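Local coordinates for protein hemoglobin chain d1 (PDB 1X9F) that binds heme through a globin fold and probably carries reversibly bound oxygen as one subunit of the large earthworm hemoglobin assembly, at residues H20-E23 with R24-F27; F59-H62 with S63-L67; G126-H129 with D130-Q134. All coordinates share one frame; numbering follows the deposited sequence.

Interaction 1. Residues H20-E23 with R24-F27; sequences HAHE and RVAF
Arg24 reaches back toward His20. Its backbone N donates to Ala21 O at 3.3 Å, a bond three residues long, with the donor well above the carbonyl plane. CG lies anti to the carbonyl carbon (chi1 -66°) and the chain runs extended from there, which carries the guanidinium toward the His20 ring; its NH2 stops 3.6 Å from His20 ND1. The guanidinium has its polar partner just upstream, where NE bonds Gly19 O, and it makes a cation-pi contact with Phe18. Val25 sets CB 4.1 Å from His22 ND1, an atom hydrogen-bonded to an acidic side chain of another protein's chain. Ala26 N bonds His22 O at 3.0 Å. Phe27 N follows on Glu23 O at 3.2 Å, while its ring leaves the segment to pack on Leu111, Val114 and Leu115 of helix 101-119. Glu23 itself turns its carboxylate back, OE2 taking the His20 N-H at 3.0 Å from above the carboxylate plane. Backbone groups are thus met both by regular helical bonds and by a side chain, whereas the polar ends of His22 and Arg24 are bonded to groups outside the two segments, so side-chain polarity here serves the neighbours more than the contact itself.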
loop_
_atom_site.group_PDB
_atom_site.type_symbol
_atom_site.label_atom_id
_atom_site.label_comp_id
_atom_site.label_asym_id
_atom_site.label_seq_id
_atom_site.Cartn_x
_atom_site.Cartn_y
_atom_site.Cartn_z
ATOM N N HIS D 20 -6.316 11.945 -12.042
ATOM C CA HIS D 20 -7.058 13.210 -12.066
ATOM C C HIS D 20 -6.432 14.369 -11.304
ATOM O O HIS D 20 -5.344 14.802 -11.667
ATOM C CB HIS D 20 -8.545 12.985 -11.779
ATOM C CG HIS D 20 -9.179 12.099 -12.796
ATOM N ND1 HIS D 20 -9.326 12.478 -14.114
ATOM C CD2 HIS D 20 -9.594 10.812 -12.727
ATOM C CE1 HIS D 20 -9.852 11.480 -14.802
ATOM N NE2 HIS D 20 -10.025 10.458 -13.983
ATOM N N ALA D 21 -7.099 14.897 -10.287
ATOM C CA ALA D 21 -6.583 16.116 -9.670
ATOM C C ALA D 21 -5.155 15.938 -9.123
ATOM O O ALA D 21 -4.163 16.163 -9.836
ATOM C CB ALA D 21 -7.539 16.618 -8.586
ATOM N N HIS D 22 -5.077 15.524 -7.859
ATOM C CA HIS D 22 -3.822 15.363 -7.137
ATOM C C HIS D 22 -2.959 14.206 -7.628
ATOM O O HIS D 22 -1.732 14.253 -7.508
ATOM C CB HIS D 22 -4.091 15.193 -5.644
ATOM C CG HIS D 22 -2.870 15.368 -4.805
ATOM N ND1 HIS D 22 -2.195 16.567 -4.729
ATOM C CD2 HIS D 22 -2.176 14.495 -4.038
ATOM C CE1 HIS D 22 -1.150 16.430 -3.934
ATOM N NE2 HIS D 22 -1.114 15.182 -3.504
ATOM N N GLU D 23 -3.595 13.166 -8.164
ATOM C CA GLU D 23 -2.850 12.050 -8.746
ATOM C C GLU D 23 -1.921 12.509 -9.861
ATOM O O GLU D 23 -0.848 11.932 -10.048
ATOM C CB GLU D 23 -3.789 10.990 -9.297
ATOM C CG GLU D 23 -4.706 10.380 -8.258
ATOM C CD GLU D 23 -5.970 9.820 -8.873
ATOM O OE1 GLU D 23 -6.906 9.518 -8.109
ATOM O OE2 GLU D 23 -6.042 9.689 -10.113
ATOM N N ARG D 24 -2.336 13.531 -10.609
ATOM C CA ARG D 24 -1.489 14.087 -11.663
ATOM C C ARG D 24 -0.292 14.809 -11.064
ATOM O O ARG D 24 0.843 14.604 -11.502
ATOM C CB ARG D 24 -2.275 15.024 -12.581
ATOM C CG ARG D 24 -3.347 14.320 -13.378
ATOM C CD ARG D 24 -4.166 15.249 -14.249
ATOM N NE ARG D 24 -5.250 14.513 -14.891
ATOM C CZ ARG D 24 -6.105 15.027 -15.767
ATOM N NH1 ARG D 24 -6.023 16.302 -16.136
ATOM N NH2 ARG D 24 -7.051 14.254 -16.282
ATOM N N VAL D 25 -0.557 15.639 -10.055
ATOM C CA VAL D 25 0.488 16.373 -9.344
ATOM C C VAL D 25 1.574 15.446 -8.784
ATOM O O VAL D 25 2.762 15.744 -8.910
ATOM C CB VAL D 25 -0.107 17.267 -8.230
ATOM C CG1 VAL D 25 0.971 18.132 -7.581
ATOM C CG2 VAL D 25 -1.206 18.157 -8.806
ATOM N N ALA D 26 1.182 14.324 -8.182
ATOM C CA ALA D 26 2.171 13.394 -7.632
ATOM C C ALA D 26 2.959 12.674 -8.722
ATOM O O ALA D 26 4.147 12.393 -8.554
ATOM C CB ALA D 26 1.516 12.391 -6.691
ATOM N N PHE D 27 2.291 12.385 -9.836
ATOM C CA PHE D 27 2.919 11.677 -10.944
ATOM C C PHE D 27 4.011 12.563 -11.519
ATOM O O PHE D 27 5.154 12.125 -11.714
ATOM C CB PHE D 27 1.867 11.345 -12.009
ATOM C CG PHE D 27 2.421 10.668 -13.231
ATOM C CD1 PHE D 27 2.985 11.415 -14.259
ATOM C CD2 PHE D 27 2.366 9.285 -13.364
ATOM C CE1 PHE D 27 3.500 10.797 -15.391
ATOM C CE2 PHE D 27 2.876 8.658 -14.497
ATOM C CZ PHE D 27 3.443 9.418 -15.512
#

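Interaction 2. Residues F59-H62 with S63-L67; sequences FGAH and SQRVL. With HEM (protoporphyrin IX containing Fe), chain T; CMO (carbon monoxide), chain U.
The His62 imidazole carries Val66 on one face and the heme and its carbon monoxide at its edge. Val66 CG2 makes a CH-pi contact over the face, 3.9 Å from the ring centroid and offset toward the rim. At the edge, near the ring plane, NE2 donates to the carbon monoxide O at 2.7 Å, a bent bond (132°), and CE1 comes within 3.4 Å of heme C4D. With CG anti to the backbone N (chi1 168°), the ring swings off the helix toward the heme, where Phe46 also meets it. The Arg65 guanidinium lies with one face over the backbone of the preceding turn, CZ being 3.8 Å from His62 CA, and a bend at chi3 (-68°) folds it back there. Its NH1 lies 3.5 Å from the Ala61 methyl carbon CB and bonds a polar side chain of another protein's chain. Arg65 CD is 3.7 Å from the heme propionate oxygen O1A. The Phe59 ring approaches Ser63 CB obliquely, CE2 at 4.3 Å, and meets Trp32 edge-to-face. Beneath these groups four consecutive main-chain bonds, from Ser63 N to Phe59 O through Val66 N to His62 O, keep the helix regular, and this spacing brings His62 and Val66 to the same side, one turn apart. Val66 also sends CG1 to heme C1B. This is the distal wall of a globin heme pocket: a distal histidine grips the bound diatomic ligand, a valine one turn on lies beside it, and an arginine lies near a propionate, while His94 binds the iron as its axial residue.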
loop_
_atom_site.group_PDB
_atom_site.type_symbol
_atom_site.label_atom_id
_atom_site.label_comp_id
_atom_site.label_asym_id
_atom_site.label_seq_id
_atom_site.Cartn_x
_atom_site.Cartn_y
_atom_site.Cartn_z
ATOM N N PHE D 59 7.027 25.246 -9.651
ATOM C CA PHE D 59 7.446 24.110 -10.440
ATOM C C PHE D 59 6.309 23.104 -10.626
ATOM O O PHE D 59 6.215 22.461 -11.678
ATOM C CB PHE D 59 8.707 23.449 -9.874
ATOM C CG PHE D 59 9.256 22.378 -10.770
ATOM C CD1 PHE D 59 10.153 22.687 -11.791
ATOM C CD2 PHE D 59 8.828 21.060 -10.629
ATOM C CE1 PHE D 59 10.640 21.686 -12.641
ATOM C CE2 PHE D 59 9.304 20.056 -11.469
ATOM C CZ PHE D 59 10.215 20.369 -12.477
ATOM N N GLY D 60 5.444 22.984 -9.614
ATOM C CA GLY D 60 4.261 22.114 -9.714
ATOM C C GLY D 60 3.365 22.553 -10.856
ATOM O O GLY D 60 2.801 21.720 -11.571
ATOM N N ALA D 61 3.241 23.868 -11.023
ATOM C CA ALA D 61 2.499 24.443 -12.141
ATOM C C ALA D 61 3.130 24.045 -13.473
ATOM O O ALA D 61 2.431 23.557 -14.370
ATOM C CB ALA D 61 2.413 25.959 -12.009
ATOM N N HIS D 62 4.447 24.244 -13.595
ATOM C CA HIS D 62 5.184 23.826 -14.792
ATOM C C HIS D 62 4.994 22.326 -15.066
ATOM O O HIS D 62 4.637 21.929 -16.176
ATOM C CB HIS D 62 6.675 24.167 -14.680
ATOM C CG HIS D 62 7.511 23.518 -15.734
ATOM N ND1 HIS D 62 7.498 23.937 -17.048
ATOM C CD2 HIS D 62 8.344 22.453 -15.685
ATOM C CE1 HIS D 62 8.303 23.169 -17.758
ATOM N NE2 HIS D 62 8.825 22.257 -16.957
ATOM N N SER D 63 5.217 21.505 -14.045
ATOM C CA SER D 63 5.014 20.058 -14.132
ATOM C C SER D 63 3.643 19.693 -14.722
ATOM O O SER D 63 3.548 18.886 -15.649
ATOM C CB SER D 63 5.190 19.443 -12.740
ATOM O OG SER D 63 4.666 18.132 -12.670
ATOM N N GLN D 64 2.597 20.311 -14.180
ATOM C CA GLN D 64 1.229 20.093 -14.632
ATOM C C GLN D 64 1.026 20.527 -16.074
ATOM O O GLN D 64 0.323 19.852 -16.830
ATOM C CB GLN D 64 0.240 20.807 -13.707
ATOM C CG GLN D 64 0.130 20.159 -12.349
ATOM C CD GLN D 64 -0.063 18.666 -12.457
ATOM O OE1 GLN D 64 0.896 17.900 -12.346
ATOM N NE2 GLN D 64 -1.300 18.244 -12.692
ATOM N N ARG D 65 1.649 21.642 -16.453
ATOM C CA ARG D 65 1.608 22.116 -17.839
ATOM C C ARG D 65 2.226 21.098 -18.789
ATOM O O ARG D 65 1.735 20.919 -19.908
ATOM C CB ARG D 65 2.294 23.480 -17.993
ATOM C CG ARG D 65 1.463 24.640 -17.470
ATOM C CD ARG D 65 1.925 26.014 -17.931
ATOM N NE ARG D 65 3.216 26.401 -17.359
ATOM C CZ ARG D 65 3.391 26.920 -16.145
ATOM N NH1 ARG D 65 2.358 27.119 -15.329
ATOM N NH2 ARG D 65 4.614 27.233 -15.739
ATOM N N VAL D 66 3.283 20.423 -18.342
ATOM C CA VAL D 66 3.947 19.399 -19.149
ATOM C C VAL D 66 3.072 18.177 -19.347
ATOM O O VAL D 66 2.906 17.717 -20.473
ATOM C CB VAL D 66 5.244 18.933 -18.493
ATOM C CG1 VAL D 66 5.901 17.815 -19.323
ATOM C CG2 VAL D 66 6.167 20.106 -18.304
ATOM N N LEU D 67 2.531 17.643 -18.256
ATOM C CA LEU D 67 1.677 16.469 -18.338
ATOM C C LEU D 67 0.431 16.751 -19.174
ATOM O O LEU D 67 -0.014 15.889 -19.940
ATOM C CB LEU D 67 1.286 15.976 -16.941
ATOM C CG LEU D 67 2.285 15.167 -16.098
ATOM C CD1 LEU D 67 2.964 14.059 -16.903
ATOM C CD2 LEU D 67 3.341 16.062 -15.466
HETATM C CHA HEM T . 7.839 24.270 -21.075
HETATM C CHB HEM T . 5.732 20.253 -22.842
HETATM C CHC HEM T . 9.936 17.786 -22.385
HETATM C CHD HEM T . 12.121 21.956 -20.959
HETATM C C1A HEM T . 6.839 23.312 -21.533
HETATM C C2A HEM T . 5.526 23.724 -21.656
HETATM C C3A HEM T . 4.825 22.555 -22.182
HETATM C C4A HEM T . 5.939 21.592 -22.296
HETATM C CMA HEM T . 3.360 22.399 -22.515
HETATM C CAA HEM T . 4.957 25.060 -21.268
HETATM C CBA HEM T . 4.715 25.998 -22.430
HETATM C CGA HEM T . 4.039 27.197 -21.797
HETATM O O1A HEM T . 2.866 27.094 -21.369
HETATM O O2A HEM T . 4.696 28.256 -21.718
HETATM C C1B HEM T . 6.740 19.198 -22.893
HETATM C C2B HEM T . 6.401 17.915 -23.286
HETATM C C3B HEM T . 7.591 17.285 -23.120
HETATM C C4B HEM T . 8.551 18.156 -22.684
HETATM C CMB HEM T . 5.077 17.348 -23.766
HETATM C CAB HEM T . 7.711 16.005 -23.431
HETATM C CBB HEM T . 7.768 14.755 -23.952
HETATM C C1C HEM T . 10.936 18.747 -21.897
HETATM C C2C HEM T . 12.229 18.339 -21.625
HETATM C C3C HEM T . 12.834 19.501 -21.240
HETATM C C4C HEM T . 11.885 20.521 -21.252
HETATM C CMC HEM T . 12.854 16.965 -21.755
HETATM C CAC HEM T . 14.267 19.474 -20.818
HETATM C CBC HEM T . 15.039 20.651 -20.698
HETATM C C1D HEM T . 11.112 23.037 -20.898
HETATM C C2D HEM T . 11.415 24.333 -20.469
HETATM C C3D HEM T . 10.218 25.014 -20.483
HETATM C C4D HEM T . 9.269 23.997 -20.961
HETATM C CMD HEM T . 12.765 24.873 -20.072
HETATM C CAD HEM T . 9.921 26.455 -20.152
HETATM C CBD HEM T . 9.655 26.653 -18.664
HETATM C CGD HEM T . 9.329 28.120 -18.504
HETATM O O1D HEM T . 8.265 28.556 -18.997
HETATM O O2D HEM T . 10.144 28.841 -17.895
HETATM N NA HEM T . 7.158 22.059 -21.932
HETATM N NB HEM T . 8.032 19.391 -22.505
HETATM N NC HEM T . 10.691 20.075 -21.709
HETATM N ND HEM T . 9.816 22.789 -21.189
HETATM FE FE HEM T . 8.940 21.086 -21.861
HETATM C C CMO U . 8.659 20.317 -19.736
HETATM O O CMO U . 9.513 20.385 -18.712
#

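Interaction 3. Residues G126-H129 with D130-Q134; sequences GAWH and DCVDQ
Trp128 and Val132, one helical turn apart, carry the apolar half of this contact. The indole, with CG anti to the carbonyl carbon (chi1 -84°), presents its six-membered ring to the valine, CE3 lying 3.4 Å from CG2 in an oblique approach. Val132 holds CG1 anti to its own N (chi1 176°), which swings CG2 back along the helix to the tryptophan. Trp128 NE1 bonds Gln13 OE1, and its ring also meets Phe123. His129 and Asp133 run side by side and point the same way, ring and carboxylate planes turned 78° apart; NE2 comes 3.5 Å from OD1, at an angle too poor for a hydrogen bond. Asp130 leans its carboxylate toward the preceding turn, CG 3.3 Å from Gly126 O, while its backbone N bonds that same oxygen at 3.0 Å. OD1 lies close to Glu6 OE1, two like charges that may raise each other's proton affinity. With an alanine here the carboxylate goes, which would probably leave the Gly126 carbonyl with only the CB of that side chain beside it and open a gap where CG and its oxygens packed. Cys131 is joined through SG to Cys2. Straight bonds from Cys131 N to Ala127 O and from Val132 N to Trp128 O complete the turn. The arrangement belongs to the terminal helix of a globin, packed on helix 101-119 through Leu108, Leu112 and Leu115 and on helix 4-18, with a disulfide tying in the start of this annelid hemoglobin chain.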
loop_
_atom_site.group_PDB
_atom_site.type_symbol
_atom_site.label_atom_id
_atom_site.label_comp_id
_atom_site.label_asym_id
_atom_site.label_seq_id
_atom_site.Cartn_x
_atom_site.Cartn_y
_atom_site.Cartn_z
ATOM N N GLY D 126 6.348 -1.675 -25.700
ATOM C CA GLY D 126 6.467 -1.601 -27.155
ATOM C C GLY D 126 5.621 -0.481 -27.733
ATOM O O GLY D 126 6.130 0.387 -28.447
ATOM N N ALA D 127 4.330 -0.494 -27.403
ATOM C CA ALA D 127 3.395 0.510 -27.902
ATOM C C ALA D 127 3.808 1.901 -27.446
ATOM O O ALA D 127 3.896 2.814 -28.263
ATOM C CB ALA D 127 1.973 0.195 -27.459
ATOM N N TRP D 128 4.076 2.057 -26.151
ATOM C CA TRP D 128 4.512 3.345 -25.618
ATOM C C TRP D 128 5.734 3.854 -26.321
ATOM O O TRP D 128 5.741 4.980 -26.826
ATOM C CB TRP D 128 4.783 3.272 -24.125
ATOM C CG TRP D 128 3.552 3.437 -23.400
ATOM C CD1 TRP D 128 2.690 2.453 -23.049
ATOM C CD2 TRP D 128 2.958 4.669 -22.979
ATOM N NE1 TRP D 128 1.604 2.985 -22.398
ATOM C CE2 TRP D 128 1.743 4.347 -22.345
ATOM C CE3 TRP D 128 3.338 6.017 -23.053
ATOM C CZ2 TRP D 128 0.903 5.317 -21.787
ATOM C CZ3 TRP D 128 2.496 6.985 -22.503
ATOM C CH2 TRP D 128 1.295 6.627 -21.877
ATOM N N HIS D 129 6.758 3.013 -26.371
ATOM C CA HIS D 129 8.019 3.402 -26.955
ATOM C C HIS D 129 7.886 3.879 -28.388
ATOM O O HIS D 129 8.433 4.917 -28.747
ATOM C CB HIS D 129 9.013 2.262 -26.891
ATOM C CG HIS D 129 10.422 2.716 -27.037
ATOM N ND1 HIS D 129 11.140 3.237 -25.984
ATOM C CD2 HIS D 129 11.233 2.777 -28.118
ATOM C CE1 HIS D 129 12.344 3.578 -26.405
ATOM N NE2 HIS D 129 12.427 3.308 -27.696
ATOM N N ASP D 130 7.177 3.111 -29.207
ATOM C CA ASP D 130 6.916 3.525 -30.573
ATOM C C ASP D 130 6.225 4.876 -30.549
ATOM O O ASP D 130 6.727 5.856 -31.110
ATOM C CB ASP D 130 6.021 2.506 -31.284
ATOM C CG ASP D 130 6.733 1.202 -31.577
ATOM O OD1 ASP D 130 6.062 0.249 -32.026
ATOM O OD2 ASP D 130 7.957 1.030 -31.397
ATOM N N CYS D 131 5.082 4.905 -29.856
ATOM C CA CYS D 131 4.153 6.029 -29.867
ATOM C C CYS D 131 4.688 7.367 -29.359
ATOM O O CYS D 131 4.556 8.387 -30.041
ATOM C CB CYS D 131 2.917 5.645 -29.064
ATOM S SG CYS D 131 1.399 5.836 -29.996
ATOM N N VAL D 132 5.266 7.371 -28.162
ATOM C CA VAL D 132 5.756 8.613 -27.566
ATOM C C VAL D 132 7.027 9.085 -28.275
ATOM O O VAL D 132 7.281 10.287 -28.371
ATOM C CB VAL D 132 5.974 8.471 -26.034
ATOM C CG1 VAL D 132 6.581 9.738 -25.439
ATOM C CG2 VAL D 132 4.662 8.160 -25.335
ATOM N N ASP D 133 7.807 8.128 -28.777
ATOM C CA ASP D 133 9.031 8.402 -29.529
ATOM C C ASP D 133 8.777 9.401 -30.638
ATOM O O ASP D 133 9.495 10.392 -30.775
ATOM C CB ASP D 133 9.547 7.121 -30.162
ATOM C CG ASP D 133 11.017 6.916 -29.939
ATOM O OD1 ASP D 133 11.443 5.739 -29.945
ATOM O OD2 ASP D 133 11.828 7.849 -29.744
ATOM N N GLN D 134 7.740 9.126 -31.427
ATOM C CA GLN D 134 7.294 10.028 -32.474
ATOM C C GLN D 134 6.988 11.420 -31.916
ATOM O O GLN D 134 7.340 12.427 -32.536
ATOM C CB GLN D 134 6.065 9.447 -33.179
ATOM C CG GLN D 134 5.351 10.429 -34.104
ATOM C CD GLN D 134 3.949 9.989 -34.482
ATOM O OE1 GLN D 134 3.403 10.459 -35.482
ATOM N NE2 GLN D 134 3.360 9.092 -33.693
#

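In the fold
All three are contacts within a single helix, but their settings differ. Interaction 2 is the buried one, at the ligand pocket; interactions 1 and 3 are partly buried, the first farthest from the chain's centre; other chains reach both interactions 1 and 2. Interactions 1 and 2 touch: Arg24 CB and Val25 CA pack on the Gln64 amide, and Phe27 on Leu67, joining helix 21-38 to helix 57-75. Interaction 3 stands apart, its centre about 22 Å from that of interaction 2, on the opposite side of the chain's centre. Helix 101-119 receives side chains from both 20-27 and 126-134. Chemistry follows place: main-chain and side-chain hydrogen bonds in the first, ligand and heme in the second, indole packing and a disulfide in the third.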